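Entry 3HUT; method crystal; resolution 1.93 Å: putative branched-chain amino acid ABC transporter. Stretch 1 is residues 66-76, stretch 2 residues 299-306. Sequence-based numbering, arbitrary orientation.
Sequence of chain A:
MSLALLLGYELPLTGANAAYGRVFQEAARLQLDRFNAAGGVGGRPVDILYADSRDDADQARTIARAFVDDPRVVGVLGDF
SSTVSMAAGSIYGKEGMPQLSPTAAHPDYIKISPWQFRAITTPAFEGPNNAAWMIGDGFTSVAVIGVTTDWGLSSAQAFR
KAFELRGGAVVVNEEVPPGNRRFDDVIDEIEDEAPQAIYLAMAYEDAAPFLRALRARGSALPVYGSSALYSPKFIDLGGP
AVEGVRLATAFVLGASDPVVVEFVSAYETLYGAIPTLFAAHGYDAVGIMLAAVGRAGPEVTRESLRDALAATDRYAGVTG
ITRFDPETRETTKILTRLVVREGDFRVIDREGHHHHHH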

ATOM      1  N   ALA A  66      13.679 -17.092 -17.101  1.00 12.00           N
ATOM      2  CA  ALA A  66      15.102 -16.799 -16.979  1.00 11.83           C
ATOM      3  C   ALA A  66      15.599 -16.877 -15.536  1.00 12.30           C
ATOM      4  O   ALA A  66      16.637 -17.481 -15.268  1.00 11.64           O
ATOM      5  N   PHE A  67      14.867 -16.258 -14.611  1.00 10.85           N
ATOM      6  CA  PHE A  67      15.255 -16.292 -13.203  1.00 10.54           C
ATOM      7  C   PHE A  67      15.193 -17.717 -12.658  1.00 11.09           C
ATOM      8  O   PHE A  67      16.052 -18.136 -11.881  1.00 12.02           O
ATOM      9  N   VAL A  68      14.161 -18.452 -13.057  1.00 11.77           N
ATOM     10  CA  VAL A  68      13.982 -19.830 -12.608  1.00 12.04           C
ATOM     11  C   VAL A  68      15.149 -20.695 -13.081  1.00 13.48           C
ATOM     12  O   VAL A  68      15.659 -21.536 -12.338  1.00 12.11           O
ATOM     13  N   ASP A  69      15.580 -20.461 -14.316  1.00 14.76           N
ATOM     14  CA  ASP A  69      16.682 -21.206 -14.913  1.00 16.39           C
ATOM     15  C   ASP A  69      18.061 -20.870 -14.357  1.00 15.98           C
ATOM     16  O   ASP A  69      19.022 -21.593 -14.615  1.00 15.71           O
ATOM     17  N   ASP A  70      18.170 -19.771 -13.613  1.00 14.71           N
ATOM     18  CA  ASP A  70      19.450 -19.395 -13.019  1.00 15.27           C
ATOM     19  C   ASP A  70      19.449 -19.859 -11.564  1.00 16.05           C
ATOM     20  O   ASP A  70      18.866 -19.209 -10.698  1.00 14.17           O
ATOM     21  N   PRO A  71      20.116 -20.989 -11.276  1.00 16.48           N
ATOM     22  CA  PRO A  71      20.183 -21.541  -9.917  1.00 15.88           C
ATOM     23  C   PRO A  71      20.658 -20.578  -8.829  1.00 15.19           C
ATOM     24  O   PRO A  71      20.414 -20.811  -7.646  1.00 15.83           O
ATOM     25  N   ARG A  72      21.330 -19.497  -9.212  1.00 13.46           N
ATOM     26  CA  ARG A  72      21.804 -18.548  -8.210  1.00 14.43           C
ATOM     27  C   ARG A  72      20.674 -17.685  -7.654  1.00 12.85           C
ATOM     28  O   ARG A  72      20.732 -17.238  -6.514  1.00 12.66           O
ATOM     29  N   VAL A  73      19.647 -17.458  -8.464  1.00 11.69           N
ATOM     30  CA  VAL A  73      18.516 -16.641  -8.045  1.00 10.25           C
ATOM     31  C   VAL A  73      17.648 -17.429  -7.067  1.00  8.55           C
ATOM     32  O   VAL A  73      16.981 -18.387  -7.454  1.00  8.80           O
ATOM     33  N   VAL A  74      17.653 -17.026  -5.802  1.00  7.81           N
ATOM     34  CA  VAL A  74      16.881 -17.738  -4.791  1.00  8.12           C
ATOM     35  C   VAL A  74      15.523 -17.116  -4.496  1.00  8.30           C
ATOM     36  O   VAL A  74      14.683 -17.721  -3.826  1.00  5.56           O
ATOM     37  N   GLY A  75      15.311 -15.907  -5.000  1.00  7.55           N
ATOM     38  CA  GLY A  75      14.052 -15.231  -4.774  1.00  7.39           C
ATOM     39  C   GLY A  75      13.900 -14.112  -5.777  1.00  8.65           C
ATOM     40  O   GLY A  75      14.889 -13.619  -6.316  1.00 10.59           O
ATOM     41  N   VAL A  76      12.667 -13.705  -6.036  1.00  8.09           N
ATOM     42  CA  VAL A  76      12.433 -12.633  -6.987  1.00  8.36           C
ATOM     43  C   VAL A  76      11.580 -11.524  -6.384  1.00 11.01           C
ATOM     44  O   VAL A  76      10.517 -11.795  -5.822  1.00  8.70           O
ATOM     45  N   GLU A 299      23.221 -20.612   3.253  1.00 18.58           N
ATOM     46  CA  GLU A 299      22.830 -21.795   2.496  1.00 19.77           C
ATOM     47  C   GLU A 299      21.351 -21.757   2.126  1.00 17.52           C
ATOM     48  O   GLU A 299      20.733 -22.788   1.878  1.00 17.40           O
ATOM     49  N   VAL A 300      20.792 -20.556   2.086  1.00 15.81           N
ATOM     50  CA  VAL A 300      19.389 -20.372   1.747  1.00 14.00           C
ATOM     51  C   VAL A 300      19.007 -20.996   0.400  1.00 13.10           C
ATOM     52  O   VAL A 300      19.784 -20.968  -0.549  1.00 12.25           O
ATOM     53  N   THR A 301      17.808 -21.568   0.335  1.00 11.49           N
ATOM     54  CA  THR A 301      17.296 -22.152  -0.899  1.00 11.53           C
ATOM     55  C   THR A 301      15.962 -21.471  -1.189  1.00 11.77           C
ATOM     56  O   THR A 301      15.414 -20.770  -0.335  1.00 12.29           O
ATOM     57  N   ARG A 302      15.442 -21.679  -2.390  1.00 10.95           N
ATOM     58  CA  ARG A 302      14.171 -21.088  -2.774  1.00 10.47           C
ATOM     59  C   ARG A 302      13.083 -21.519  -1.797  1.00 11.52           C
ATOM     60  O   ARG A 302      12.244 -20.713  -1.384  1.00  9.96           O
ATOM     61  N   GLU A 303      13.123 -22.794  -1.417  1.00 12.10           N
ATOM     62  CA  GLU A 303      12.148 -23.368  -0.495  1.00 11.94           C
ATOM     63  C   GLU A 303      12.263 -22.788   0.913  1.00 10.43           C
ATOM     64  O   GLU A 303      11.257 -22.439   1.530  1.00  9.23           O
ATOM     65  N   SER A 304      13.485 -22.701   1.431  1.00  9.54           N
ATOM     66  CA  SER A 304      13.680 -22.168   2.772  1.00  9.15           C
ATOM     67  C   SER A 304      13.380 -20.673   2.799  1.00  8.89           C
ATOM     68  O   SER A 304      12.920 -20.147   3.815  1.00  7.16           O
ATOM     69  N   LEU A 305      13.635 -19.994   1.684  1.00  7.27           N
ATOM     70  CA  LEU A 305      13.363 -18.566   1.608  1.00  8.49           C
ATOM     71  C   LEU A 305      11.855 -18.329   1.588  1.00  8.05           C
ATOM     72  O   LEU A 305      11.373 -17.339   2.136  1.00 10.68           O
ATOM     73  N   ARG A 306      11.105 -19.234   0.965  1.00  7.86           N
ATOM     74  CA  ARG A 306       9.647 -19.086   0.924  1.00  7.19           C
ATOM     75  C   ARG A 306       9.095 -19.179   2.350  1.00  6.54           C
ATOM     76  O   ARG A 306       8.203 -18.417   2.726  1.00  4.60           O
TER

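This is a small contact of mixed character, in which one extended arginine of the second stretch binds backbone carbonyls of the first, with a small apolar contact between Val74 and Leu305 beside it.

Arg302 stands in the first turn of the helix 302-306. Its CA-to-CB bond points sideways to the other stretch, but the end of the side chain comes nearer. The rotamer explains the reach: chi1 is m at -68°, and chi2 and chi3 are both t at 176°. The chain is therefore nearly straight beyond CB and carries the guanidinium past Val74 to the carbonyls of Val73 and Val68.

There the group meets backbone oxygens. Arg302 NE donates to Val73 O at 2.9 Å, and Arg302 NH2 donates to the same oxygen, Val73 O, at 3.1 Å. Across the group, Arg302 NH1 donates to Val68 O at 3.1 Å and Arg302 NH2 donates to Val68 O at 3.0 Å. Each oxygen thus takes two N-H groups in a forked arrangement, and both lie at the guanidinium edge, near its plane. Asp70 O also lies near that plane, 3.0 Å from Arg302 NH2. Phe67 O is 3.1 Å from Arg302 NH2, but the angle is poor and no hydrogen bond forms. No salt bridge joins the two stretches; the arginine is held by neutral carbonyls.

The backbone that presents these oxygens is itself ordered by local bonds. Asp70 to Val73 is a type I turn, closed by Val73 N to Asp70 O at 2.9 Å. Asp70, with chi1 t, accepts from the backbone of the turn through Arg72 N to Asp70 OD1 at 2.9 Å. It also forms a salt bridge, Arg72 NH2 to Asp70 OD2 at 2.6 Å. The CA-to-CB bond of Arg72 points away from the second stretch.

The apolar part centres on Val74 and Leu305. Val74 is buried, with chi1 m, and its CA-to-CB bond runs sideways. Val74 CG2 packs 3.9 Å from Leu305 CD2, while Val74 CG1 lies 4.0 Å from Val300 O. The CA-to-CB bond of Leu305 points toward the first stretch, with chi1 t and chi2 p. Leu305 CD2 is 3.3 Å from Val74 O and 3.9 Å from Gly75 CA. Glycine leaves room here: an ideal CB on Gly75 would sit 2.8 Å from Leu305 CD2, a clash. The CA-to-CB bond of Val300, chi1 p, also points toward the first stretch.

Val74 O is buried without a hydrogen-bond partner. Arg302 CA makes a CA-H...O contact with Val74 O at 3.6 Å. Val68, chi1 t, adds a looser contact, with Val68 CG1 4.0 Å from Arg302 NH1.

The CA-to-CB bond of Thr301 points away, and its side chain caps the helix instead. Ser304 N donates to Thr301 OG1 at 3.0 Å, and Thr301 N donates to Ser304 OG at 2.9 Å.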

ATOM      1  CB  ALA A  66      15.403 -15.414 -17.571  1.00 11.92           C
ATOM      2  CB  PHE A  67      14.338 -15.407 -12.355  1.00  7.68           C
ATOM      3  CG  PHE A  67      14.587 -13.929 -12.508  1.00  9.30           C
ATOM      4  CD1 PHE A  67      15.854 -13.443 -12.811  1.00  7.91           C
ATOM      5  CD2 PHE A  67      13.556 -13.019 -12.287  1.00  9.09           C
ATOM      6  CE1 PHE A  67      16.090 -12.068 -12.889  1.00  9.05           C
ATOM      7  CE2 PHE A  67      13.782 -11.645 -12.362  1.00 10.08           C
ATOM      8  CZ  PHE A  67      15.048 -11.167 -12.663  1.00  8.54           C
ATOM      9  CB  VAL A  68      12.641 -20.409 -13.139  1.00 10.84           C
ATOM     10  CG1 VAL A  68      12.585 -21.930 -12.920  1.00  8.40           C
ATOM     11  CG2 VAL A  68      11.473 -19.733 -12.424  1.00 10.38           C
ATOM     12  CB  ASP A  69      16.683 -21.010 -16.431  1.00 20.00           C
ATOM     13  CG  ASP A  69      15.967 -22.124 -17.158  1.00 24.32           C
ATOM     14  OD1 ASP A  69      16.468 -23.269 -17.120  1.00 28.99           O
ATOM     15  OD2 ASP A  69      14.907 -21.864 -17.765  1.00 27.40           O
ATOM     16  CB  ASP A  70      19.654 -17.880 -13.066  1.00 15.74           C
ATOM     17  CG  ASP A  70      21.037 -17.467 -12.599  1.00 16.45           C
ATOM     18  OD1 ASP A  70      21.678 -18.244 -11.856  1.00 14.44           O
ATOM     19  OD2 ASP A  70      21.482 -16.359 -12.963  1.00 17.23           O
ATOM     20  CB  PRO A  71      21.111 -22.743 -10.083  1.00 17.00           C
ATOM     21  CG  PRO A  71      22.007 -22.317 -11.203  1.00 17.49           C
ATOM     22  CD  PRO A  71      21.025 -21.721 -12.174  1.00 18.03           C
ATOM     23  CB  ARG A  72      22.888 -17.649  -8.799  1.00 17.07           C
ATOM     24  CG  ARG A  72      24.078 -18.414  -9.351  1.00 21.80           C
ATOM     25  CD  ARG A  72      25.200 -17.468  -9.725  1.00 25.21           C
ATOM     26  NE  ARG A  72      24.745 -16.388 -10.594  1.00 29.43           N
ATOM     27  CZ  ARG A  72      24.282 -16.555 -11.830  1.00 31.53           C
ATOM     28  NH1 ARG A  72      24.208 -17.772 -12.355  1.00 34.95           N
ATOM     29  NH2 ARG A  72      23.908 -15.500 -12.547  1.00 30.53           N
ATOM     30  CB  VAL A  73      17.670 -16.228  -9.260  1.00  9.94           C
ATOM     31  CG1 VAL A  73      16.513 -15.350  -8.810  1.00 11.82           C
ATOM     32  CG2 VAL A  73      18.550 -15.495 -10.281  1.00 11.40           C
ATOM     33  CB  VAL A  74      17.680 -17.853  -3.474  1.00  9.05           C
ATOM     34  CG1 VAL A  74      18.935 -18.681  -3.704  1.00  9.11           C
ATOM     35  CG2 VAL A  74      18.051 -16.469  -2.964  1.00  9.71           C
ATOM     36  CB  VAL A  76      11.704 -13.154  -8.255  1.00 10.27           C
ATOM     37  CG1 VAL A  76      11.302 -11.980  -9.151  1.00  7.61           C
ATOM     38  CG2 VAL A  76      12.606 -14.111  -9.022  1.00  8.14           C
ATOM     39  CB  GLU A 299      23.135 -23.058   3.306  1.00 23.24           C
ATOM     40  CG  GLU A 299      23.931 -24.108   2.535  1.00 31.13           C
ATOM     41  CD  GLU A 299      24.211 -25.363   3.351  1.00 34.45           C
ATOM     42  OE1 GLU A 299      24.792 -25.245   4.451  1.00 37.28           O
ATOM     43  OE2 GLU A 299      23.853 -26.469   2.890  1.00 36.23           O
ATOM     44  CB  VAL A 300      19.039 -18.860   1.712  1.00 14.28           C
ATOM     45  CG1 VAL A 300      19.984 -18.134   0.772  1.00 14.86           C
ATOM     46  CG2 VAL A 300      17.596 -18.656   1.261  1.00 13.77           C
ATOM     47  CB  THR A 301      17.028 -23.665  -0.776  1.00  9.50           C
ATOM     48  OG1 THR A 301      16.003 -23.886   0.203  1.00 10.10           O
ATOM     49  CG2 THR A 301      18.291 -24.408  -0.370  1.00  9.12           C
ATOM     50  CB  ARG A 302      13.810 -21.521  -4.199  1.00  9.33           C
ATOM     51  CG  ARG A 302      14.741 -20.933  -5.248  1.00  7.81           C
ATOM     52  CD  ARG A 302      14.443 -21.429  -6.660  1.00  8.91           C
ATOM     53  NE  ARG A 302      15.318 -20.762  -7.618  1.00  8.28           N
ATOM     54  CZ  ARG A 302      15.405 -21.051  -8.916  1.00  9.11           C
ATOM     55  NH1 ARG A 302      14.665 -22.012  -9.453  1.00  7.87           N
ATOM     56  NH2 ARG A 302      16.255 -20.374  -9.680  1.00  8.09           N
ATOM     57  CB  GLU A 303      12.319 -24.891  -0.421  1.00 14.68           C
ATOM     58  CG  GLU A 303      12.433 -25.588  -1.771  1.00 21.37           C
ATOM     59  CD  GLU A 303      13.728 -25.257  -2.499  1.00 25.27           C
ATOM     60  OE1 GLU A 303      14.810 -25.428  -1.903  1.00 30.67           O
ATOM     61  OE2 GLU A 303      13.669 -24.828  -3.668  1.00 29.94           O
ATOM     62  CB  SER A 304      15.108 -22.431   3.266  1.00  8.28           C
ATOM     63  OG  SER A 304      16.047 -21.578   2.638  1.00 10.82           O
ATOM     64  CB  LEU A 305      14.014 -17.951   0.362  1.00  8.08           C
ATOM     65  CG  LEU A 305      13.780 -16.447   0.148  1.00  9.10           C
ATOM     66  CD1 LEU A 305      14.086 -15.669   1.426  1.00  6.34           C
ATOM     67  CD2 LEU A 305      14.665 -15.954  -1.000  1.00  7.70           C
ATOM     68  CB  ARG A 306       9.005 -20.173   0.059  1.00  6.80           C
ATOM     69  CG  ARG A 306       7.537 -19.888  -0.292  1.00  4.56           C
ATOM     70  CD  ARG A 306       6.688 -21.140  -0.162  1.00  7.86           C
ATOM     71  NE  ARG A 306       6.667 -21.630   1.218  1.00  7.37           N
ATOM     72  CZ  ARG A 306       5.772 -21.270   2.139  1.00  8.51           C
ATOM     73  NH1 ARG A 306       4.801 -20.413   1.839  1.00  6.21           N
ATOM     74  NH2 ARG A 306       5.854 -21.767   3.369  1.00  4.59           N
TER